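Local coordinates for protein GDSL-like Lipase (Parabacteroides distasonis, PDB 3P94) that probably hydrolyses ester bonds as a serine hydrolase of the SGNH (GDSL-like) family, perhaps acting on lysophospholipids, at residues A[65-69]-A[70-74]; A[140-143]-A[144-147]. All coordinates share one frame; numbering follows the deposited sequence. Where two conformers were deposited one is given.

Contact 1: residues A[65-69]-A[70-74]; sequences RFRQD and VINLK
The C-terminal end of helix 59-71 widens into a pi-type turn here, and Phe66 packs on Val70 and Ile71 just before the chain leaves the helix. Val70 CB stands 4.0 Å from the centroid of the Phe66 ring, almost on its normal, a CH-pi contact; CD1 of Ile71 comes to the ring's edge instead, 3.9 Å from Phe66 CD2. CG anti to the backbone N (chi1 -153°) swings the ring beside its own carbonyl and onto Val70; Met106 and Ala110 of helix 96-112 also touch it. An alanine at this position would probably leave Val70 and Ile71 facing a gap toward that helix. Ile71 CD1 lies over one face of the Arg67 guanidinium, 3.6 Å from NH2, while a water in the guanidinium plane links Arg67 NH1 to Asn72 OD1. A salt bridge joins Arg65 NH1 to Asp69 OD2 (2.8 Å), in the guanidinium plane and on the anti lone pair; Asn16 ND2 bonds to OD1. Phe66 O takes Ile71 N (3.1 Å) and, weakly, Val70 N. The i+5 bonds, this one to Ile71 and Asn72 N to Arg67 O (2.8 Å), define the pi-type turn, followed by a type I turn from Ile71 to Lys74.

Contact 2: residues A[140-143]-A[144-147]; sequences VIQL and NKWI
Gln142 lays its side chain over one face of the Trp146 indole, one turn further along helix 137-153. Its CG sits 3.9 Å from the centroid of the six-membered ring in a CH-pi contact. The chain then bends at chi2 (63°), which carries the amide across toward the five-membered ring, its plane only 23° from that of the indole. NE2 ends 3.2 Å from Trp146 NE1, but both are donors, so no hydrogen bond joins them; NE2 lies 3.1 Å above the ring plane, offset toward the rim. This is the looser, partly exposed side of the turn: Lys145, its chain extended beyond CG, leads its amine away, and a bound tetraethylene glycol, probably from the crystallisation liquor, lies about 3 Å from the Trp146 side chain.

Another flank is buried and closely packed. Leu143 CG meets Ile147 CD1 at 3.8 Å, the two side chains crossing at a slant. Val140 and Asn144 run side by side, with Val140 CG1 3.7 Å from Asn144 ND2. Asn144 OD1 accepts the backbone N of Val122, and ND2 is hydrogen-bonded as well, so the buried amide is satisfied. Regular i to i+4 bonds, such as Asn144 N to Val140 O (2.9 Å) and Ile147 N to Leu143 O (2.9 Å), hold the turns beneath.

Helix 137-153 is the crossover of the beta-alpha-beta unit between strands 116-120 and 157-159. Leu143 and Trp146 lean on helix 96-112, through Val99 and through Leu96 and Glu97, while Asn144 and Ile147 reach Tyr158 of strand 157-159 and Val140 touches His162 of helix 161-165.

Overall arrangement
Contact 1 comes first along the chain, at the end of helix 59-71, and contact 2 follows within helix 137-153. Their centres lie 25 Å apart on opposite sides of the chain's centre, and their nearest atoms are about 13 Å from each other, so they do not touch. What they share is helix 96-112, against which both pack, and the five-stranded parallel sheet: contact 1 leans on strand 23-29 and leads into strand 75-81, whereas contact 2 sits against 157-159, one of the two outermost strands. They lie in two helices of the flavodoxin-like alpha/beta framework that carries the probable Ser-His-Asp site.

Contact 1: residues A[65-69]-A[70-74]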
loop_
_atom_site.group_PDB
_atom_site.type_symbol
_atom_site.label_atom_id
_atom_site.label_comp_id
_atom_site.label_asym_id
_atom_site.label_seq_id
_atom_site.Cartn_x
_atom_site.Cartn_y
_atom_site.Cartn_z
ATOM N N ARG A 65 -5.401 -11.844 2.609
ATOM C CA ARG A 65 -4.872 -11.516 3.946
ATOM C C ARG A 65 -5.709 -10.430 4.672
ATOM O O ARG A 65 -5.611 -10.290 5.895
ATOM C CB ARG A 65 -3.425 -11.016 3.760
ATOM C CG ARG A 65 -2.656 -10.826 5.034
ATOM C CD ARG A 65 -1.180 -10.730 4.791
ATOM N NE ARG A 65 -0.750 -9.619 3.924
ATOM C CZ ARG A 65 -0.448 -8.393 4.345
ATOM N NH1 ARG A 65 -0.659 -8.046 5.608
ATOM N NH2 ARG A 65 0.050 -7.501 3.504
ATOM N N PHE A 66 -6.508 -9.653 3.909
ATOM C CA PHE A 66 -7.311 -8.515 4.364
ATOM C C PHE A 66 -8.166 -8.799 5.594
ATOM O O PHE A 66 -8.249 -7.947 6.475
ATOM C CB PHE A 66 -8.217 -8.003 3.226
ATOM C CG PHE A 66 -8.580 -6.542 3.333
ATOM C CD1 PHE A 66 -7.654 -5.551 3.003
ATOM C CD2 PHE A 66 -9.849 -6.153 3.735
ATOM C CE1 PHE A 66 -7.985 -4.198 3.102
ATOM C CE2 PHE A 66 -10.181 -4.797 3.828
ATOM C CZ PHE A 66 -9.248 -3.832 3.507
ATOM N N ARG A 67 -8.820 -9.969 5.651
ATOM C CA ARG A 67 -9.688 -10.316 6.779
ATOM C C ARG A 67 -8.890 -10.406 8.118
ATOM O O ARG A 67 -9.323 -9.828 9.106
ATOM C CB ARG A 67 -10.452 -11.614 6.486
ATOM C CG ARG A 67 -11.363 -12.088 7.616
ATOM C CD ARG A 67 -12.520 -12.940 7.101
ATOM N NE ARG A 67 -13.294 -12.233 6.080
ATOM C CZ ARG A 67 -14.231 -11.322 6.333
ATOM N NH1 ARG A 67 -14.573 -11.041 7.584
ATOM N NH2 ARG A 67 -14.839 -10.693 5.333
ATOM N N GLN A 68 -7.735 -11.096 8.130
ATOM C CA GLN A 68 -6.917 -11.280 9.336
ATOM C C GLN A 68 -6.174 -10.007 9.748
ATOM O O GLN A 68 -6.152 -9.659 10.925
ATOM C CB GLN A 68 -5.899 -12.423 9.123
ATOM C CG GLN A 68 -4.987 -12.675 10.345
ATOM C CD GLN A 68 -3.829 -13.594 10.083
ATOM O OE1 GLN A 68 -3.934 -14.810 10.265
ATOM N NE2 GLN A 68 -2.684 -13.023 9.705
ATOM N N ASP A 69 -5.540 -9.344 8.789
ATOM C CA ASP A 69 -4.699 -8.198 9.079
ATOM C C ASP A 69 -5.379 -6.840 9.043
ATOM O O ASP A 69 -4.737 -5.862 9.415
ATOM C CB ASP A 69 -3.476 -8.246 8.154
ATOM C CG ASP A 69 -2.472 -9.342 8.549
ATOM O OD1 ASP A 69 -2.673 -9.988 9.604
ATOM O OD2 ASP A 69 -1.482 -9.533 7.815
ATOM N N VAL A 70 -6.671 -6.762 8.645
ATOM C CA VAL A 70 -7.391 -5.488 8.612
ATOM C C VAL A 70 -8.746 -5.638 9.313
ATOM O O VAL A 70 -8.930 -5.054 10.369
ATOM C CB VAL A 70 -7.570 -4.863 7.182
ATOM C CG1 VAL A 70 -8.353 -3.552 7.246
ATOM C CG2 VAL A 70 -6.233 -4.642 6.493
ATOM N N ILE A 71 -9.688 -6.395 8.717
ATOM C CA ILE A 71 -11.068 -6.556 9.231
ATOM C C ILE A 71 -11.084 -7.004 10.706
ATOM O O ILE A 71 -11.755 -6.366 11.524
ATOM C CB ILE A 71 -11.913 -7.520 8.353
ATOM C CG1 ILE A 71 -12.026 -6.989 6.882
ATOM C CG2 ILE A 71 -13.301 -7.763 8.994
ATOM C CD1 ILE A 71 -12.572 -7.920 5.847
ATOM N N ASN A 72 -10.344 -8.079 11.045
ATOM C CA ASN A 72 -10.336 -8.620 12.407
ATOM C C ASN A 72 -9.702 -7.676 13.445
ATOM O O ASN A 72 -9.948 -7.863 14.643
ATOM C CB ASN A 72 -9.682 -9.988 12.443
ATOM C CG ASN A 72 -10.514 -11.066 11.755
ATOM O OD1 ASN A 72 -11.687 -10.873 11.410
ATOM N ND2 ASN A 72 -9.915 -12.227 11.521
ATOM N N LEU A 73 -8.967 -6.635 12.997
ATOM C CA LEU A 73 -8.376 -5.658 13.918
ATOM C C LEU A 73 -9.347 -4.496 14.191
ATOM O O LEU A 73 -9.059 -3.649 15.029
ATOM C CB LEU A 73 -7.020 -5.135 13.394
ATOM C CG LEU A 73 -5.896 -6.185 13.226
ATOM C CD1 LEU A 73 -4.613 -5.522 12.816
ATOM C CD2 LEU A 73 -5.654 -6.994 14.507
ATOM N N LYS A 74 -10.510 -4.478 13.499
ATOM C CA LYS A 74 -11.566 -3.458 13.607
ATOM C C LYS A 74 -10.990 -2.002 13.662
ATOM O O LYS A 74 -11.253 -1.282 14.625
ATOM C CB LYS A 74 -12.463 -3.747 14.838
ATOM C CG LYS A 74 -13.247 -5.055 14.725
ATOM C CD LYS A 74 -13.989 -5.370 16.016
ATOM C CE LYS A 74 -14.981 -6.490 15.849
ATOM N NZ LYS A 74 -15.814 -6.647 17.072
HETATM O O HOH W 1 -13.744 -12.350 10.270
#

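Contact 2: residues A[140-143]-A[144-147]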
loop_
_atom_site.group_PDB
_atom_site.type_symbol
_atom_site.label_atom_id
_atom_site.label_comp_id
_atom_site.label_asym_id
_atom_site.label_seq_id
_atom_site.Cartn_x
_atom_site.Cartn_y
_atom_site.Cartn_z
ATOM N N VAL A 140 1.807 2.496 -13.817
ATOM C CA VAL A 140 1.590 3.122 -12.500
ATOM C C VAL A 140 0.620 4.315 -12.665
ATOM O O VAL A 140 -0.331 4.431 -11.898
ATOM C CB VAL A 140 2.932 3.565 -11.862
ATOM C CG1 VAL A 140 2.706 4.487 -10.660
ATOM C CG2 VAL A 140 3.765 2.347 -11.457
ATOM N N ILE A 141 0.850 5.165 -13.690
ATOM C CA ILE A 141 0.015 6.338 -13.954
ATOM C C ILE A 141 -1.417 5.898 -14.308
ATOM O O ILE A 141 -2.351 6.497 -13.785
ATOM C CB ILE A 141 0.662 7.266 -15.037
ATOM C CG1 ILE A 141 1.861 8.034 -14.420
ATOM C CG2 ILE A 141 -0.352 8.251 -15.654
ATOM C CD1 ILE A 141 2.910 8.440 -15.399
ATOM N N GLN A 142 -1.585 4.849 -15.151
ATOM C CA GLN A 142 -2.918 4.365 -15.535
ATOM C C GLN A 142 -3.684 3.827 -14.315
ATOM O O GLN A 142 -4.848 4.195 -14.108
ATOM C CB GLN A 142 -2.847 3.296 -16.644
ATOM C CG GLN A 142 -4.225 2.727 -17.051
ATOM C CD GLN A 142 -5.139 3.775 -17.639
ATOM O OE1 GLN A 142 -5.072 4.078 -18.819
ATOM N NE2 GLN A 142 -6.003 4.370 -16.829
ATOM N N LEU A 143 -3.025 2.982 -13.511
ATOM C CA LEU A 143 -3.627 2.416 -12.301
ATOM C C LEU A 143 -4.035 3.533 -11.340
ATOM O O LEU A 143 -5.142 3.476 -10.815
ATOM C CB LEU A 143 -2.671 1.418 -11.616
ATOM C CG LEU A 143 -3.177 0.721 -10.321
ATOM C CD1 LEU A 143 -4.551 0.016 -10.522
ATOM C CD2 LEU A 143 -2.168 -0.295 -9.846
ATOM N N ASN A 144 -3.168 4.556 -11.146
ATOM C CA ASN A 144 -3.453 5.684 -10.252
ATOM C C ASN A 144 -4.647 6.501 -10.720
ATOM O O ASN A 144 -5.390 6.998 -9.882
ATOM C CB ASN A 144 -2.234 6.583 -10.085
ATOM C CG ASN A 144 -1.188 6.005 -9.165
ATOM O OD1 ASN A 144 -1.445 5.042 -8.435
ATOM N ND2 ASN A 144 0.007 6.593 -9.157
ATOM N N LYS A 145 -4.853 6.606 -12.052
ATOM C CA LYS A 145 -5.985 7.320 -12.634
ATOM C C LYS A 145 -7.280 6.636 -12.211
ATOM O O LYS A 145 -8.225 7.313 -11.802
ATOM C CB LYS A 145 -5.855 7.372 -14.169
ATOM C CG LYS A 145 -6.679 8.458 -14.807
ATOM C CD LYS A 145 -6.729 8.303 -16.317
ATOM C CE LYS A 145 -7.753 9.243 -16.919
ATOM N NZ LYS A 145 -8.027 8.917 -18.342
ATOM N N TRP A 146 -7.302 5.289 -12.281
ATOM C CA TRP A 146 -8.451 4.464 -11.890
ATOM C C TRP A 146 -8.709 4.542 -10.388
ATOM O O TRP A 146 -9.868 4.702 -9.986
ATOM C CB TRP A 146 -8.246 3.008 -12.312
ATOM C CG TRP A 146 -8.281 2.789 -13.796
ATOM C CD1 TRP A 146 -8.923 3.552 -14.733
ATOM C CD2 TRP A 146 -7.661 1.714 -14.509
ATOM N NE1 TRP A 146 -8.753 3.011 -15.980
ATOM C CE2 TRP A 146 -7.971 1.883 -15.874
ATOM C CE3 TRP A 146 -6.874 0.618 -14.123
ATOM C CZ2 TRP A 146 -7.524 0.995 -16.856
ATOM C CZ3 TRP A 146 -6.437 -0.263 -15.095
ATOM C CH2 TRP A 146 -6.783 -0.085 -16.439
ATOM N N ILE A 147 -7.638 4.435 -9.569
ATOM C CA ILE A 147 -7.736 4.517 -8.104
ATOM C C ILE A 147 -8.326 5.874 -7.702
ATOM O O ILE A 147 -9.274 5.910 -6.913
ATOM C CB ILE A 147 -6.369 4.280 -7.410
ATOM C CG1 ILE A 147 -5.833 2.851 -7.668
ATOM C CG2 ILE A 147 -6.464 4.562 -5.884
ATOM C CD1 ILE A 147 -4.305 2.672 -7.259
#